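Local coordinates for protein alpha,alpha-trehalose-phosphate synthase (UDP-forming) (Burkholderia vietnamiensis, PDB 5TVG) that belongs to glycosyltransferase family 20 of the GT-B clan and binds uridine-5'-diphosphate and a magnesium ion, at residues D133-V138 and D460-A465; K253-L258 and L355-R360; G264-M269 and M361-Y366. All coordinates share one frame; numbering follows the deposited sequence.

Interaction 1: residues D133-V138 and D460-A465; sequences DDLIWV and DLRSVA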
# COMPACT_ATOMS: atom_id res chain seq x y z
N ASP A 133 -22.06 -36.13 36.60
CA ASP A 133 -23.28 -35.38 36.30
C ASP A 133 -23.03 -33.91 35.97
O ASP A 133 -24.01 -33.17 35.77
CB ASP A 133 -24.27 -35.47 37.47
CG ASP A 133 -23.82 -34.67 38.67
OD1 ASP A 133 -22.60 -34.58 38.89
OD2 ASP A 133 -24.64 -34.07 39.36
N ASP A 134 -21.76 -33.47 35.87
CA ASP A 134 -21.49 -32.06 35.54
C ASP A 134 -22.19 -31.66 34.25
O ASP A 134 -22.31 -32.45 33.31
CB ASP A 134 -19.97 -31.81 35.38
CG ASP A 134 -19.22 -31.73 36.70
OD1 ASP A 134 -19.78 -31.37 37.75
OD2 ASP A 134 -18.02 -32.07 36.70
N LEU A 135 -22.67 -30.42 34.21
CA LEU A 135 -23.21 -29.81 33.00
C LEU A 135 -22.13 -28.93 32.38
O LEU A 135 -21.71 -27.94 32.98
CB LEU A 135 -24.45 -28.96 33.30
CG LEU A 135 -25.45 -29.56 34.31
CD1 LEU A 135 -26.47 -28.53 34.79
CD2 LEU A 135 -26.18 -30.77 33.74
N ILE A 136 -21.74 -29.24 31.15
CA ILE A 136 -20.60 -28.57 30.53
C ILE A 136 -21.14 -27.62 29.47
O ILE A 136 -21.76 -28.05 28.48
CB ILE A 136 -19.61 -29.59 29.95
CG1 ILE A 136 -19.22 -30.61 31.03
CG2 ILE A 136 -18.39 -28.87 29.38
CD1 ILE A 136 -18.38 -31.77 30.52
N TRP A 137 -20.84 -26.33 29.62
CA TRP A 137 -21.33 -25.29 28.73
C TRP A 137 -20.12 -24.67 28.04
O TRP A 137 -19.39 -23.89 28.66
CB TRP A 137 -22.13 -24.25 29.53
CG TRP A 137 -22.90 -23.21 28.67
CD1 TRP A 137 -22.96 -23.14 27.29
CD2 TRP A 137 -23.70 -22.14 29.16
NE1 TRP A 137 -23.78 -22.09 26.90
CE2 TRP A 137 -24.23 -21.45 28.02
CE3 TRP A 137 -24.02 -21.68 30.44
CZ2 TRP A 137 -25.06 -20.33 28.13
CZ3 TRP A 137 -24.85 -20.57 30.56
CH2 TRP A 137 -25.34 -19.89 29.40
N VAL A 138 -19.92 -25.00 26.75
CA VAL A 138 -18.74 -24.57 26.00
C VAL A 138 -19.14 -23.36 25.16
O VAL A 138 -20.25 -23.33 24.60
CB VAL A 138 -18.19 -25.70 25.11
CG1 VAL A 138 -16.94 -25.26 24.38
CG2 VAL A 138 -17.89 -26.97 25.94
N ASP A 460 -32.03 -26.41 29.41
CA ASP A 460 -31.77 -27.41 28.38
C ASP A 460 -30.63 -28.34 28.77
O ASP A 460 -30.68 -29.55 28.49
CB ASP A 460 -31.48 -26.71 27.06
CG ASP A 460 -32.74 -26.13 26.40
OD1 ASP A 460 -33.86 -26.45 26.86
OD2 ASP A 460 -32.60 -25.33 25.47
N LEU A 461 -29.61 -27.81 29.44
CA LEU A 461 -28.48 -28.63 29.86
C LEU A 461 -28.91 -29.66 30.92
O LEU A 461 -28.50 -30.83 30.88
CB LEU A 461 -27.39 -27.67 30.35
CG LEU A 461 -25.92 -27.71 29.97
CD1 LEU A 461 -25.68 -28.14 28.55
CD2 LEU A 461 -25.48 -26.26 30.05
N ARG A 462 -29.79 -29.25 31.84
CA ARG A 462 -30.36 -30.12 32.87
C ARG A 462 -31.32 -31.17 32.35
O ARG A 462 -31.71 -32.05 33.12
CB ARG A 462 -31.09 -29.29 33.92
CG ARG A 462 -30.14 -28.59 34.84
CD ARG A 462 -30.84 -27.58 35.69
NE ARG A 462 -29.91 -26.92 36.57
CZ ARG A 462 -30.12 -25.73 37.12
NH1 ARG A 462 -31.24 -25.07 36.87
NH2 ARG A 462 -29.21 -25.19 37.92
N SER A 463 -31.73 -31.13 31.08
CA SER A 463 -32.81 -32.02 30.65
C SER A 463 -32.67 -32.62 29.26
O SER A 463 -33.26 -33.67 29.01
CB SER A 463 -34.13 -31.26 30.68
OG SER A 463 -34.05 -30.19 29.70
N VAL A 464 -31.92 -32.03 28.34
CA VAL A 464 -31.96 -32.51 26.96
C VAL A 464 -31.34 -33.89 26.86
O VAL A 464 -31.98 -34.84 26.41
CB VAL A 464 -31.28 -31.50 26.00
CG1 VAL A 464 -31.07 -32.11 24.61
CG2 VAL A 464 -32.11 -30.25 25.87
N ALA A 465 -30.09 -34.02 27.29
CA ALA A 465 -29.44 -35.32 27.18
C ALA A 465 -30.29 -36.40 27.84
O ALA A 465 -30.49 -37.47 27.27
CB ALA A 465 -28.03 -35.26 27.78

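Interaction 2: residues K253-L258 and L355-R360; sequences KPVKML and LMAFFR. With MG (magnesium ion), chain O; UDP (uridine-5'-diphosphate), chain I.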
# COMPACT_ATOMS: atom_id res chain seq x y z
N LYS A 253 -15.80 12.54 35.94
CA LYS A 253 -15.01 13.54 35.22
C LYS A 253 -15.01 13.36 33.71
O LYS A 253 -15.20 14.37 32.99
CB LYS A 253 -13.57 13.56 35.75
N PRO A 254 -14.80 12.17 33.14
CA PRO A 254 -14.86 12.05 31.67
C PRO A 254 -16.19 12.48 31.10
O PRO A 254 -16.25 13.05 30.00
CB PRO A 254 -14.61 10.55 31.43
CG PRO A 254 -13.94 10.05 32.68
CD PRO A 254 -14.52 10.86 33.79
N VAL A 255 -17.28 12.24 31.84
CA VAL A 255 -18.60 12.59 31.35
C VAL A 255 -18.77 14.10 31.34
O VAL A 255 -19.29 14.67 30.37
CB VAL A 255 -19.68 11.90 32.21
CG1 VAL A 255 -21.07 12.17 31.62
CG2 VAL A 255 -19.39 10.40 32.36
N LYS A 256 -18.32 14.76 32.40
CA LYS A 256 -18.38 16.22 32.43
C LYS A 256 -17.49 16.83 31.35
O LYS A 256 -17.86 17.82 30.73
CB LYS A 256 -17.98 16.74 33.82
N MET A 257 -16.32 16.24 31.12
CA MET A 257 -15.43 16.74 30.07
C MET A 257 -16.14 16.74 28.73
O MET A 257 -16.08 17.73 27.99
CB MET A 257 -14.15 15.89 29.99
CG MET A 257 -13.12 16.13 31.10
SD MET A 257 -11.77 14.91 31.10
CE MET A 257 -11.47 14.73 29.33
N LEU A 258 -16.82 15.64 28.42
CA LEU A 258 -17.51 15.53 27.13
C LEU A 258 -18.67 16.52 27.06
O LEU A 258 -18.79 17.27 26.09
CB LEU A 258 -17.99 14.09 26.90
CG LEU A 258 -18.73 13.89 25.57
CD1 LEU A 258 -17.87 14.37 24.38
CD2 LEU A 258 -19.11 12.43 25.40
N LEU A 355 -19.23 4.23 29.76
CA LEU A 355 -19.85 4.12 28.44
C LEU A 355 -21.36 4.35 28.52
O LEU A 355 -21.94 4.99 27.63
CB LEU A 355 -19.51 2.76 27.83
CG LEU A 355 -18.05 2.46 27.49
CD1 LEU A 355 -17.95 1.15 26.77
CD2 LEU A 355 -17.47 3.58 26.61
N MET A 356 -22.01 3.82 29.56
CA MET A 356 -23.46 4.01 29.71
C MET A 356 -23.82 5.48 29.90
O MET A 356 -24.82 5.95 29.34
CB MET A 356 -23.97 3.15 30.87
CG MET A 356 -23.50 1.69 30.78
SD MET A 356 -23.89 0.93 29.18
CE MET A 356 -22.73 -0.41 29.11
N ALA A 357 -23.05 6.22 30.69
CA ALA A 357 -23.33 7.64 30.82
C ALA A 357 -23.11 8.39 29.49
O ALA A 357 -23.79 9.39 29.25
CB ALA A 357 -22.48 8.25 31.94
N PHE A 358 -22.15 7.95 28.65
CA PHE A 358 -21.97 8.55 27.32
C PHE A 358 -23.19 8.30 26.42
O PHE A 358 -23.67 9.21 25.75
CB PHE A 358 -20.71 8.01 26.62
CG PHE A 358 -19.42 8.27 27.36
CD1 PHE A 358 -19.30 9.34 28.23
CD2 PHE A 358 -18.34 7.42 27.18
CE1 PHE A 358 -18.10 9.57 28.91
CE2 PHE A 358 -17.14 7.62 27.86
CZ PHE A 358 -17.02 8.71 28.73
N PHE A 359 -23.67 7.05 26.38
CA PHE A 359 -24.85 6.69 25.59
C PHE A 359 -26.05 7.55 25.99
O PHE A 359 -26.76 8.08 25.12
CB PHE A 359 -25.20 5.21 25.79
CG PHE A 359 -24.19 4.26 25.21
CD1 PHE A 359 -23.35 4.65 24.18
CD2 PHE A 359 -24.04 2.97 25.76
CE1 PHE A 359 -22.41 3.78 23.65
CE2 PHE A 359 -23.11 2.09 25.24
CZ PHE A 359 -22.29 2.49 24.18
N ARG A 360 -26.30 7.70 27.29
CA ARG A 360 -27.43 8.50 27.75
C ARG A 360 -27.33 9.95 27.29
O ARG A 360 -28.33 10.56 26.89
CB ARG A 360 -27.51 8.44 29.27
CG ARG A 360 -28.72 9.06 29.91
CD ARG A 360 -28.71 8.66 31.40
NE ARG A 360 -29.91 9.06 32.11
CZ ARG A 360 -30.95 8.27 32.33
NH1 ARG A 360 -30.94 7.01 31.88
NH2 ARG A 360 -32.01 8.74 32.99
MG MG O . -29.54 10.19 25.23
N1 UDP I . -17.10 -2.66 25.86
C2 UDP I . -16.56 -2.04 26.97
N3 UDP I . -15.57 -1.13 26.72
C4 UDP I . -15.06 -0.78 25.49
C5 UDP I . -15.67 -1.46 24.37
C6 UDP I . -16.64 -2.37 24.59
O2 UDP I . -16.95 -2.27 28.11
O4 UDP I . -14.14 0.07 25.43
C1' UDP I . -18.17 -3.66 26.09
C2' UDP I . -19.59 -3.24 25.69
O2' UDP I . -20.19 -2.63 26.81
C3' UDP I . -20.23 -4.60 25.44
C4' UDP I . -19.09 -5.41 24.84
O4' UDP I . -17.87 -4.82 25.34
O3' UDP I . -20.79 -5.23 26.60
C5' UDP I . -19.06 -5.30 23.34
O5' UDP I . -19.78 -6.46 22.91
PA UDP I . -20.60 -6.46 21.58
O1A UDP I . -21.53 -7.63 21.67
O2A UDP I . -21.22 -5.10 21.30
O3A UDP I . -19.51 -6.73 20.44
PB UDP I . -18.18 -7.58 20.58
O1B UDP I . -18.57 -8.74 21.50
O2B UDP I . -18.02 -8.23 19.22
O3B UDP I . -17.03 -6.74 21.02
O HOH W 1 -31.30 11.88 24.48

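Interaction 3: residues G264-M269 and M361-Y366; sequences GRKLVM and MSQVGY. With MG (magnesium ion), chain O.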
# COMPACT_ATOMS: atom_id res chain seq x y z
N GLY A 264 -23.64 22.14 23.95
CA GLY A 264 -24.89 22.27 23.24
C GLY A 264 -24.95 21.58 21.89
O GLY A 264 -26.05 21.35 21.38
N ARG A 265 -23.81 21.24 21.30
CA ARG A 265 -23.82 20.44 20.08
C ARG A 265 -24.45 19.08 20.33
O ARG A 265 -24.36 18.51 21.42
CB ARG A 265 -22.40 20.26 19.56
CG ARG A 265 -21.79 21.55 19.06
CD ARG A 265 -20.30 21.42 18.91
NE ARG A 265 -19.73 22.64 18.34
CZ ARG A 265 -18.44 22.97 18.44
NH1 ARG A 265 -17.61 22.17 19.09
NH2 ARG A 265 -18.00 24.09 17.88
N LYS A 266 -25.09 18.54 19.29
CA LYS A 266 -25.64 17.19 19.37
C LYS A 266 -24.51 16.17 19.29
O LYS A 266 -23.46 16.43 18.71
CB LYS A 266 -26.66 16.94 18.25
CG LYS A 266 -27.73 18.04 18.14
CD LYS A 266 -29.13 17.50 18.33
CE LYS A 266 -30.14 18.61 18.66
NZ LYS A 266 -30.10 18.97 20.12
N LEU A 267 -24.75 15.00 19.87
CA LEU A 267 -23.72 13.99 20.04
C LEU A 267 -24.17 12.70 19.39
O LEU A 267 -25.22 12.15 19.74
CB LEU A 267 -23.41 13.78 21.52
CG LEU A 267 -22.53 12.57 21.87
CD1 LEU A 267 -21.11 12.74 21.23
CD2 LEU A 267 -22.47 12.34 23.36
N VAL A 268 -23.39 12.22 18.43
CA VAL A 268 -23.54 10.90 17.86
C VAL A 268 -22.44 10.04 18.48
O VAL A 268 -21.26 10.42 18.45
CB VAL A 268 -23.44 10.91 16.33
CG1 VAL A 268 -23.59 9.50 15.77
CG2 VAL A 268 -24.49 11.85 15.68
N MET A 269 -22.83 8.93 19.08
CA MET A 269 -21.95 8.10 19.88
C MET A 269 -21.80 6.70 19.27
O MET A 269 -22.80 6.05 18.94
CB MET A 269 -22.52 8.00 21.31
CG MET A 269 -21.55 7.43 22.21
SD MET A 269 -20.31 8.59 22.74
CE MET A 269 -19.26 7.32 23.40
N MET A 361 -26.13 10.54 27.39
CA MET A 361 -25.95 11.94 27.01
C MET A 361 -26.21 12.15 25.53
O MET A 361 -26.70 13.21 25.15
CB MET A 361 -24.53 12.41 27.38
CG MET A 361 -24.28 13.93 27.19
SD MET A 361 -22.50 14.32 27.32
CE MET A 361 -22.03 12.93 28.35
N SER A 362 -25.93 11.14 24.70
CA SER A 362 -26.00 11.29 23.25
C SER A 362 -27.44 11.34 22.74
O SER A 362 -28.39 10.93 23.41
CB SER A 362 -25.31 10.13 22.55
OG SER A 362 -25.99 8.93 22.84
N GLN A 363 -27.57 11.87 21.51
CA GLN A 363 -28.83 11.88 20.79
C GLN A 363 -28.96 10.68 19.86
O GLN A 363 -30.08 10.27 19.54
CB GLN A 363 -28.97 13.18 19.96
CG GLN A 363 -29.29 14.41 20.81
CD GLN A 363 -28.18 14.77 21.85
OE1 GLN A 363 -27.01 14.97 21.51
NE2 GLN A 363 -28.55 14.80 23.11
N VAL A 364 -27.85 10.10 19.42
CA VAL A 364 -27.88 9.01 18.44
C VAL A 364 -26.89 7.94 18.85
O VAL A 364 -25.74 8.24 19.18
CB VAL A 364 -27.53 9.51 17.02
CG1 VAL A 364 -27.55 8.37 16.03
CG2 VAL A 364 -28.45 10.66 16.59
N GLY A 365 -27.33 6.67 18.77
CA GLY A 365 -26.42 5.54 18.82
C GLY A 365 -26.21 5.00 17.42
O GLY A 365 -27.16 4.63 16.74
N TYR A 366 -24.96 4.89 17.03
CA TYR A 366 -24.58 4.68 15.65
C TYR A 366 -23.86 3.35 15.64
O TYR A 366 -22.67 3.27 15.98
CB TYR A 366 -23.73 5.85 15.19
CG TYR A 366 -23.51 6.03 13.72
CD1 TYR A 366 -24.30 5.37 12.75
CD2 TYR A 366 -22.47 6.86 13.28
CE1 TYR A 366 -24.03 5.57 11.38
CE2 TYR A 366 -22.22 7.07 11.97
CZ TYR A 366 -22.98 6.44 11.00
OH TYR A 366 -22.61 6.69 9.68
MG MG O . -29.54 10.19 25.23
O HOH W 2 -25.23 16.88 23.60
O HOH W 1 -31.30 11.88 24.48

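Interaction 1: residues D133-V138 and D460-A465
Leu135 and Leu461 mark the closest backbone approach, CA to CA 6.2 Å, where the start of strand 135-139 passes the C-terminal part of helix 450-461. No hydrogen bond joins the two segments. The chain bends near Ser463, which precedes the next helix, and Asp460 O accepts from both Ser463 N and Val464 N.

Leu461 reaches across the strand with both methyl branches. Its CG meets CB of Leu135 at 3.8 Å. CD1 comes against the carbonyl O of Ile136, and CD2 lies 3.9 Å from Trp137 CB. Leu135 answers with its own tip. Its chi1 of -41° puts CG beside the backbone N and anti to the carbonyl carbon. CD2 approaches Leu461 O at 3.7 Å. CD1 touches Arg462 CG, also at 3.7 Å. The Arg462 chain runs extended from CG to NE and crosses Leu135 at about a right angle, its stem touching the leucine at the CD1 methyl.

Trp137 adds to the same joint beyond the two segments, since its ring stacks on Phe457 and meets Trp453, both in helix 450-461. Leu12 of the neighbouring strand 12-16 touches Leu461 and Trp137 as well. The C-terminal part of the chain is thereby packed against the N-terminal sheet, as in many GT-B proteins, where the C-terminal helical segment crosses back to the N-terminal domain. Being almost wholly apolar, with no directional bond across it, the contact depends on shape and on burial of the leucines, with the arginine stem at its exposed margin.

Interaction 2: residues K253-L258 and L355-R360
Phe358 of helix 352-361 meets Pro254, Val255 and Leu258 of helix 253-262, in the C-terminal Rossmann-like domain of this GT-B protein. The two helical segments run nearly the same way, with a crossing angle of -26° and axes 9.8 Å apart at their closest, and both pack on strand 266-271, Leu258 on Leu267 and Phe358 on Met269.

The contact between them is apolar throughout. CG2 of Val255, anti to its carbonyl carbon, sits in the angle between two residues of the other helix, 3.8 Å from CE1 of Phe358 and 3.8 Å from CB of Ala357. In the phenylalanine, CG lies anti to the carbonyl carbon (chi1 -60°), and the ring end comes nearer to helix 253-262 than the direction of CB alone would suggest. Pro254 CB approaches the edge of this ring near its plane, 4.1 Å from CZ, and Leu258 CD2 lies obliquely to it, 4.2 Å from CD1. Tyr350 adds an edge-to-face contact to Phe358, and Leu338 of the second subunit packs on Pro254, Leu258 and Phe358, bringing the helix pair into the assembly.

Of the two segments, 355-360 carries the ligand contacts. Leu355 points away from helix 253-262 and places CD1 over a face of the uracil ring of uridine-5'-diphosphate, 3.3 Å from N3.

Polar groups gather at the other end of the segment. Phe359 O accepts from Gln385 NE2, and Arg360 NH1 donates to Ser384 O. Ser362 O and Gln385 OE1 share a magnesium ion with the backbone of this helix, which contributes Arg360 O at 2.1 Å from the metal.

Interaction 3: residues G264-M269 and M361-Y366
Leu267 is bonded to Gln363 twice, the backbone N-H of each residue donating once. Leu267 N donates to the side-chain OE1 of Gln363 at 2.8 Å, in the plane of the carboxamide, a position reached because the side chain bends back at chi2 (62°). The carbonyl O of Leu267 in turn receives Gln363 N at 3.0 Å and, weakly, Val364 N at 3.3 Å. OE1 also has a weak bond from a water that donates to Arg265 O at 2.9 Å, and NE2 makes a weak bond to Met361 O. The glutamine side chain thus stands in for a strand carbonyl just before the regular pairing starts.

From Val364 onward the backbone takes over. Met269 N donates to Val364 O at 3.0 Å and 167°, nearly straight, and Tyr366 N donates to Met269 O at 3.1 Å. Strands 266-271 and 364-367 are the two central, parallel strands of a six-stranded sheet whose order, 3-2-1-4-5-6, is that of a Rossmann-like domain. Val268 turns its own backbone bonds the other way, to Ser302 and Val304 of strand 301-306. On its face of the sheet it lies side by side with Val364, and its CG1 rests 3.7 Å from CB of Tyr366, whose OH is bonded to Arg283 O.

Ser362 packs its CB against Leu267 and Met269. Its OG is engaged by Phe359 O and Tyr381 OH, and its carbonyl O binds the magnesium ion at 2.3 Å.

Overall arrangement
From the N terminus, the first contact segment met is strand 135-139 of the N-terminal sheet; the partner of this strand in interaction 1 arrives 322 residues later, near the C terminus. Everything in interactions 2 and 3 falls within that long loop. Helix 253-262 and strand 266-271 come next in succession, then helix 352-361 and strand 364-367 close the two contacts in the same order, so these loops cross. Interaction 2 joins two helices lying on the C-terminal sheet, and interaction 3 the two adjacent strands that follow them. Their centres lie 11 Å apart, and they share the magnesium ion. Interaction 1 is about 41 Å from interaction 2 and 44 Å from interaction 3, centre to centre.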